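Local coordinates for protein GH127 beta-L-arabinofuranoside (PDB 4QK0) that probably hydrolyses terminal beta-L-arabinofuranosyl residues from arabinose-containing sugars, as a retaining-type glycoside hydrolase of family GH127, at residues A87-T92 with L420-G425; K100-V105 with V152-A157. All coordinates share one frame; numbering follows the deposited sequence.

Interaction 1 (A87-T92 with L420-G425)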
ATOM      1  N   ALA A  87      -8.705  -3.424  38.969  1.00 26.80           N
ATOM      2  CA  ALA A  87      -9.345  -2.346  39.749  1.00 26.79           C
ATOM      3  C   ALA A  87     -10.745  -2.060  39.331  1.00 29.16           C
ATOM      4  O   ALA A  87     -11.672  -2.039  40.170  1.00 30.15           O
ATOM      5  CB  ALA A  87      -8.526  -1.078  39.659  1.00 25.80           C
ATOM      6  N   TYR A  88     -10.962  -1.886  38.021  1.00 28.63           N
ATOM      7  CA  TYR A  88     -12.315  -1.586  37.547  1.00 26.84           C
ATOM      8  C   TYR A  88     -13.222  -2.771  37.719  1.00 27.94           C
ATOM      9  O   TYR A  88     -14.433  -2.603  37.960  1.00 26.71           O
ATOM     10  CB  TYR A  88     -12.332  -1.125  36.083  1.00 28.50           C
ATOM     11  CG  TYR A  88     -11.481   0.101  35.810  1.00 30.54           C
ATOM     12  CD1 TYR A  88     -11.521   1.202  36.647  1.00 31.81           C
ATOM     13  CD2 TYR A  88     -10.658   0.159  34.701  1.00 29.99           C
ATOM     14  CE1 TYR A  88     -10.758   2.338  36.387  1.00 33.69           C
ATOM     15  CE2 TYR A  88      -9.874   1.276  34.441  1.00 33.40           C
ATOM     16  CZ  TYR A  88      -9.934   2.367  35.282  1.00 34.32           C
ATOM     17  OH  TYR A  88      -9.147   3.458  35.030  1.00 32.10           O
ATOM     18  N   LEU A  89     -12.675  -3.974  37.559  1.00 27.99           N
ATOM     19  CA  LEU A  89     -13.509  -5.161  37.749  1.00 28.84           C
ATOM     20  C   LEU A  89     -14.014  -5.255  39.192  1.00 28.44           C
ATOM     21  O   LEU A  89     -15.181  -5.613  39.439  1.00 28.55           O
ATOM     22  CB  LEU A  89     -12.752  -6.422  37.379  1.00 29.19           C
ATOM     23  CG  LEU A  89     -12.634  -6.577  35.855  1.00 28.87           C
ATOM     24  CD1 LEU A  89     -11.747  -7.775  35.556  1.00 30.21           C
ATOM     25  CD2 LEU A  89     -13.951  -6.770  35.178  1.00 28.54           C
ATOM     26  N   LEU A  90     -13.127  -4.946  40.129  1.00 30.72           N
ATOM     27  CA  LEU A  90     -13.466  -4.966  41.542  1.00 33.59           C
ATOM     28  C   LEU A  90     -14.482  -3.927  41.962  1.00 36.82           C
ATOM     29  O   LEU A  90     -15.127  -4.132  42.968  1.00 41.82           O
ATOM     30  CB  LEU A  90     -12.214  -4.812  42.399  1.00 34.80           C
ATOM     31  CG  LEU A  90     -11.190  -5.940  42.278  1.00 33.76           C
ATOM     32  CD1 LEU A  90      -9.931  -5.630  43.059  1.00 35.93           C
ATOM     33  CD2 LEU A  90     -11.756  -7.280  42.739  1.00 36.70           C
ATOM     34  N   GLU A  91     -14.618  -2.815  41.238  1.00 40.46           N
ATOM     35  CA  GLU A  91     -15.699  -1.851  41.495  1.00 43.15           C
ATOM     36  C   GLU A  91     -17.063  -2.440  41.235  1.00 51.60           C
ATOM     37  O   GLU A  91     -18.033  -1.970  41.805  1.00 60.68           O
ATOM     38  CB  GLU A  91     -15.605  -0.622  40.588  1.00 48.16           C
ATOM     39  CG  GLU A  91     -14.530   0.383  40.940  1.00 52.70           C
ATOM     40  CD  GLU A  91     -14.614   1.678  40.133  1.00 60.58           C
ATOM     41  OE1 GLU A  91     -15.070   1.641  38.967  1.00 64.03           O
ATOM     42  OE2 GLU A  91     -14.214   2.751  40.662  1.00 63.74           O
ATOM     43  N   THR A  92     -17.178  -3.396  40.319  1.00 52.32           N
ATOM     44  CA  THR A  92     -18.493  -3.912  39.934  1.00 54.46           C
ATOM     45  C   THR A  92     -18.743  -5.334  40.444  1.00 57.01           C
ATOM     46  O   THR A  92     -19.770  -5.906  40.164  1.00 51.05           O
ATOM     47  CB  THR A  92     -18.711  -3.882  38.393  1.00 52.74           C
ATOM     48  OG1 THR A  92     -17.818  -4.798  37.738  1.00 54.22           O
ATOM     49  CG2 THR A  92     -18.515  -2.478  37.837  1.00 50.22           C
ATOM     50  N   LEU A 420     -10.625  -0.531  29.258  1.00 25.45           N
ATOM     51  CA  LEU A 420     -11.743   0.278  28.795  1.00 25.19           C
ATOM     52  C   LEU A 420     -13.126  -0.344  29.060  1.00 28.34           C
ATOM     53  O   LEU A 420     -14.068   0.309  29.597  1.00 30.18           O
ATOM     54  CB  LEU A 420     -11.613   0.566  27.307  1.00 24.64           C
ATOM     55  CG  LEU A 420     -12.792   1.323  26.700  1.00 25.01           C
ATOM     56  CD1 LEU A 420     -12.926   2.687  27.360  1.00 27.30           C
ATOM     57  CD2 LEU A 420     -12.592   1.522  25.217  1.00 27.49           C
ATOM     58  N   ILE A 421     -13.286  -1.602  28.659  1.00 27.83           N
ATOM     59  CA  ILE A 421     -14.572  -2.265  28.770  1.00 26.08           C
ATOM     60  C   ILE A 421     -14.962  -2.314  30.225  1.00 27.31           C
ATOM     61  O   ILE A 421     -16.123  -2.095  30.576  1.00 26.26           O
ATOM     62  CB  ILE A 421     -14.492  -3.697  28.180  1.00 27.56           C
ATOM     63  CG1 ILE A 421     -14.527  -3.632  26.641  1.00 29.77           C
ATOM     64  CG2 ILE A 421     -15.645  -4.552  28.653  1.00 26.86           C
ATOM     65  CD1 ILE A 421     -14.217  -4.943  25.973  1.00 31.76           C
ATOM     66  N   ALA A 422     -13.998  -2.646  31.081  1.00 27.90           N
ATOM     67  CA  ALA A 422     -14.289  -2.811  32.515  1.00 29.32           C
ATOM     68  C   ALA A 422     -14.706  -1.491  33.167  1.00 30.45           C
ATOM     69  O   ALA A 422     -15.406  -1.497  34.171  1.00 28.10           O
ATOM     70  CB  ALA A 422     -13.104  -3.409  33.261  1.00 28.13           C
ATOM     71  N   SER A 423     -14.290  -0.373  32.579  1.00 30.44           N
ATOM     72  CA  SER A 423     -14.619   0.925  33.120  1.00 29.76           C
ATOM     73  C   SER A 423     -15.710   1.617  32.333  1.00 29.54           C
ATOM     74  O   SER A 423     -15.854   2.819  32.438  1.00 28.70           O
ATOM     75  CB  SER A 423     -13.346   1.805  33.164  1.00 29.57           C
ATOM     76  OG  SER A 423     -12.829   2.026  31.872  1.00 29.45           O
ATOM     77  N   ILE A 424     -16.436   0.884  31.504  1.00 29.57           N
ATOM     78  CA  ILE A 424     -17.404   1.511  30.643  1.00 31.57           C
ATOM     79  C   ILE A 424     -18.385   2.370  31.449  1.00 31.68           C
ATOM     80  O   ILE A 424     -18.866   3.409  30.967  1.00 34.20           O
ATOM     81  CB  ILE A 424     -18.147   0.470  29.763  1.00 31.74           C
ATOM     82  CG1 ILE A 424     -19.134   1.124  28.806  1.00 34.15           C
ATOM     83  CG2 ILE A 424     -18.939  -0.496  30.575  1.00 35.20           C
ATOM     84  CD1 ILE A 424     -18.442   1.874  27.702  1.00 36.91           C
ATOM     85  N   GLY A 425     -18.688   1.943  32.661  1.00 31.10           N
ATOM     86  CA  GLY A 425     -19.612   2.657  33.520  1.00 29.16           C
ATOM     87  C   GLY A 425     -19.226   4.086  33.796  1.00 28.74           C
ATOM     88  O   GLY A 425     -20.089   4.936  33.955  1.00 29.77           O
TER
HETATM   89  O   HOH W   1     -16.110  -3.567  35.667  1.00 41.00           O
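S423 sets its CB over one face of the Y88 ring, 3.6 Å from the ring centroid and only 15° off the ring normal, which makes this a CH-pi contact. The carbon lies nearer the CD2 rim than the middle, with Y88 CD2 to S423 CB at 3.5 Å. The ring reaches that place because Y88 CG stands anti to its own carbonyl carbon, beside the backbone N (chi1 -58°). S423 OG stays near the CD2-CE2 side of the ring while it is hydrogen-bonded to R419 O at the end of helix 413-422, with L420 O also close by. At the root of the tyrosine side chain, Y88 CB packs against A422 CB at 3.7 Å, and L89 adds its CD2 branch to the same methyl at 4.0 Å. A small residue at A422 thus takes the apolar parts of two neighbours, and the CA atoms of Y88 and A422 come within 5.5 Å. The contact joins the C-terminal parts of helices 76-92 and 413-422, far apart in sequence but both in the helical GH127 catalytic domain, of the six-hairpin clan. A water bridges the two segments: it donates to A422 O (2.6 Å) and to Y88 O, and accepts from T92 OG1 at 3.0 Å. At its far end the Y88 hydroxyl is hydrogen-bonded to E84, and the ring also meets that of H426. A leucine in place of Y88 would probably leave the E84 carboxylate without this hydroxyl partner and S423 CB without a flat face to rest on.

Interaction 2 (K100-V105 with V152-A157)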
ATOM      1  N   LYS A 100      -6.625 -10.274  46.229  1.00 40.63           N
ATOM      2  CA  LYS A 100      -5.422 -10.813  46.849  1.00 40.86           C
ATOM      3  C   LYS A 100      -4.266 -10.882  45.839  1.00 38.42           C
ATOM      4  O   LYS A 100      -3.133 -10.498  46.151  1.00 39.55           O
ATOM      5  CB  LYS A 100      -5.765 -12.198  47.446  1.00 53.56           C
ATOM      6  CG  LYS A 100      -4.608 -13.141  47.795  1.00 59.53           C
ATOM      7  CD  LYS A 100      -3.873 -12.693  49.046  1.00 64.53           C
ATOM      8  CE  LYS A 100      -2.824 -13.731  49.434  1.00 62.62           C
ATOM      9  NZ  LYS A 100      -1.760 -13.128  50.280  1.00 59.80           N
ATOM     10  N   LEU A 101      -4.539 -11.380  44.627  1.00 37.88           N
ATOM     11  CA  LEU A 101      -3.529 -11.404  43.571  1.00 37.02           C
ATOM     12  C   LEU A 101      -2.981 -10.003  43.369  1.00 33.73           C
ATOM     13  O   LEU A 101      -1.796  -9.817  43.309  1.00 34.89           O
ATOM     14  CB  LEU A 101      -4.106 -11.901  42.252  1.00 39.08           C
ATOM     15  CG  LEU A 101      -4.539 -13.352  42.209  1.00 40.35           C
ATOM     16  CD1 LEU A 101      -5.159 -13.655  40.841  1.00 47.43           C
ATOM     17  CD2 LEU A 101      -3.375 -14.304  42.474  1.00 38.83           C
ATOM     18  N   ALA A 102      -3.870  -9.026  43.256  1.00 31.19           N
ATOM     19  CA  ALA A 102      -3.457  -7.624  43.039  1.00 27.71           C
ATOM     20  C   ALA A 102      -2.657  -7.086  44.188  1.00 28.03           C
ATOM     21  O   ALA A 102      -1.585  -6.502  43.993  1.00 26.32           O
ATOM     22  CB  ALA A 102      -4.679  -6.757  42.806  1.00 26.67           C
ATOM     23  N   ASP A 103      -3.154  -7.298  45.407  1.00 29.11           N
ATOM     24  CA  ASP A 103      -2.395  -6.875  46.607  1.00 32.60           C
ATOM     25  C   ASP A 103      -0.975  -7.421  46.657  1.00 31.29           C
ATOM     26  O   ASP A 103      -0.083  -6.697  47.022  1.00 31.66           O
ATOM     27  CB  ASP A 103      -3.179  -7.196  47.900  1.00 34.06           C
ATOM     28  CG  ASP A 103      -4.414  -6.269  48.090  1.00 40.81           C
ATOM     29  OD1 ASP A 103      -4.473  -5.177  47.477  1.00 41.32           O
ATOM     30  OD2 ASP A 103      -5.336  -6.652  48.812  1.00 41.92           O
ATOM     31  N   ASP A 104      -0.778  -8.686  46.270  1.00 32.84           N
ATOM     32  CA  ASP A 104       0.527  -9.321  46.313  1.00 34.01           C
ATOM     33  C   ASP A 104       1.440  -8.730  45.247  1.00 31.10           C
ATOM     34  O   ASP A 104       2.630  -8.548  45.483  1.00 28.63           O
ATOM     35  CB  ASP A 104       0.429 -10.842  46.068  1.00 44.57           C
ATOM     36  CG  ASP A 104      -0.263 -11.606  47.225  1.00 50.12           C
ATOM     37  OD1 ASP A 104      -0.393 -11.040  48.330  1.00 52.50           O
ATOM     38  OD2 ASP A 104      -0.661 -12.792  47.020  1.00 57.35           O
ATOM     39  N   VAL A 105       0.895  -8.479  44.057  1.00 26.19           N
ATOM     40  CA  VAL A 105       1.669  -7.853  43.006  1.00 24.77           C
ATOM     41  C   VAL A 105       2.085  -6.491  43.482  1.00 22.50           C
ATOM     42  O   VAL A 105       3.225  -6.083  43.322  1.00 21.62           O
ATOM     43  CB  VAL A 105       0.842  -7.709  41.699  1.00 28.41           C
ATOM     44  CG1 VAL A 105       1.551  -6.836  40.672  1.00 28.25           C
ATOM     45  CG2 VAL A 105       0.535  -9.080  41.116  1.00 29.82           C
ATOM     46  N   VAL A 152      -4.103   4.829  40.953  1.00 25.91           N
ATOM     47  CA  VAL A 152      -5.269   5.693  41.144  1.00 26.23           C
ATOM     48  C   VAL A 152      -6.546   4.872  41.079  1.00 27.13           C
ATOM     49  O   VAL A 152      -7.422   4.963  41.961  1.00 28.95           O
ATOM     50  CB  VAL A 152      -5.327   6.833  40.098  1.00 24.81           C
ATOM     51  CG1 VAL A 152      -6.660   7.590  40.167  1.00 24.08           C
ATOM     52  CG2 VAL A 152      -4.189   7.792  40.322  1.00 24.13           C
ATOM     53  N   ALA A 153      -6.658   4.068  40.033  1.00 25.63           N
ATOM     54  CA  ALA A 153      -7.843   3.265  39.865  1.00 24.41           C
ATOM     55  C   ALA A 153      -8.061   2.285  41.029  1.00 25.46           C
ATOM     56  O   ALA A 153      -9.199   2.023  41.415  1.00 25.96           O
ATOM     57  CB  ALA A 153      -7.805   2.496  38.544  1.00 23.97           C
ATOM     58  N   TYR A 154      -6.983   1.673  41.473  1.00 25.49           N
ATOM     59  CA  TYR A 154      -7.054   0.664  42.490  1.00 28.26           C
ATOM     60  C   TYR A 154      -7.475   1.326  43.825  1.00 28.60           C
ATOM     61  O   TYR A 154      -8.253   0.767  44.567  1.00 26.63           O
ATOM     62  CB  TYR A 154      -5.695  -0.078  42.602  1.00 30.10           C
ATOM     63  CG  TYR A 154      -5.803  -1.354  43.391  1.00 36.19           C
ATOM     64  CD1 TYR A 154      -6.337  -2.494  42.816  1.00 37.80           C
ATOM     65  CD2 TYR A 154      -5.424  -1.412  44.739  1.00 39.67           C
ATOM     66  CE1 TYR A 154      -6.481  -3.666  43.532  1.00 39.28           C
ATOM     67  CE2 TYR A 154      -5.552  -2.582  45.466  1.00 35.51           C
ATOM     68  CZ  TYR A 154      -6.083  -3.708  44.856  1.00 39.24           C
ATOM     69  OH  TYR A 154      -6.244  -4.897  45.542  1.00 35.44           O
ATOM     70  N   PHE A 155      -6.980   2.528  44.096  1.00 30.68           N
ATOM     71  CA  PHE A 155      -7.449   3.272  45.255  1.00 31.94           C
ATOM     72  C   PHE A 155      -8.947   3.582  45.240  1.00 31.73           C
ATOM     73  O   PHE A 155      -9.659   3.349  46.219  1.00 34.28           O
ATOM     74  CB  PHE A 155      -6.686   4.566  45.396  1.00 32.30           C
ATOM     75  CG  PHE A 155      -7.171   5.391  46.536  1.00 33.83           C
ATOM     76  CD1 PHE A 155      -7.063   4.908  47.843  1.00 35.99           C
ATOM     77  CD2 PHE A 155      -7.780   6.607  46.322  1.00 33.24           C
ATOM     78  CE1 PHE A 155      -7.545   5.634  48.914  1.00 36.59           C
ATOM     79  CE2 PHE A 155      -8.256   7.352  47.394  1.00 34.40           C
ATOM     80  CZ  PHE A 155      -8.131   6.869  48.681  1.00 37.07           C
ATOM     81  N   ARG A 156      -9.429   4.085  44.132  1.00 32.99           N
ATOM     82  CA  ARG A 156     -10.835   4.443  43.992  1.00 36.42           C
ATOM     83  C   ARG A 156     -11.691   3.243  44.122  1.00 39.47           C
ATOM     84  O   ARG A 156     -12.803   3.363  44.611  1.00 38.77           O
ATOM     85  CB  ARG A 156     -11.137   5.129  42.635  1.00 38.28           C
ATOM     86  CG  ARG A 156     -10.477   6.478  42.546  1.00 43.32           C
ATOM     87  CD  ARG A 156     -10.824   7.292  41.319  1.00 48.95           C
ATOM     88  NE  ARG A 156     -10.855   8.657  41.822  1.00 59.09           N
ATOM     89  CZ  ARG A 156     -10.426   9.734  41.195  1.00 63.76           C
ATOM     90  NH1 ARG A 156      -9.924   9.639  39.966  1.00 65.28           N
ATOM     91  NH2 ARG A 156     -10.528  10.910  41.829  1.00 58.35           N
ATOM     92  N   ALA A 157     -11.194   2.086  43.703  1.00 35.75           N
ATOM     93  CA  ALA A 157     -12.006   0.865  43.754  1.00 36.86           C
ATOM     94  C   ALA A 157     -12.021   0.184  45.102  1.00 32.71           C
ATOM     95  O   ALA A 157     -13.006  -0.435  45.464  1.00 32.14           O
ATOM     96  CB  ALA A 157     -11.498  -0.161  42.722  1.00 37.03           C
TER
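Helices 96-112 and 140-158 stand well apart here: the nearest CA atoms, those of A102 and Y154, are 9.1 Å from each other, and both segments are helical throughout. Backbones at that spacing do not meet, and the Y154 side chain spans most of the gap. Both helices belong to the helical catalytic domain of the GH127 family, a member of the six-hairpin clan, and the contact is packing between two of its helices with one polar bond at the end. Y154 does most of the reaching. Its CG lies anti to the backbone N (chi1 -166°), which carries the ring out from helix 140-158 toward helix 96-112. On arrival, CE1 of Y154 rests against the methyl of A102, with CE1 to CB at 3.7 Å, and the same methyl lies equally close to the tyrosine hydroxyl. Y154 also touches E99 and I106, from the same helix as A102, while L83 of helix 76-92 also touches A102. D103 starts off to one side of this meeting, but its carboxylate swings in so that OD1 lies at the ring edge, near the ring plane. The two side chains cross nearly at right angles, their carboxylate and ring planes 86° apart. The other oxygen, OD2, forms a salt bridge with K160, so the carboxylate is held through both oxygens and its charge has a cationic mate. The short bond itself runs from Y154 OH to D103 OD1, 2.6 Å long, with the hydroxyl approaching from above the carboxylate plane, 54° out of it.

How the interactions relate
The centres of interactions 1 and 2 are about 13 Å apart, on the same side of the chain's centre and inside the same catalytic domain. Along the chain, interaction 2 is nested within the long loop closed by interaction 1: helices 76-92 and 96-112 come in succession, helix 140-158 follows, and helix 413-422 returns much later. The two contacts meet directly where helix 76-92 packs on helix 140-158, with A87 CB 3.6 Å from Y154 CA and E91 CG 3.6 Å from A157 CB. Helix 76-92 therefore packs against both helix 140-158 and the late helix 413-422, linking parts of the domain more than 300 residues apart in the chain.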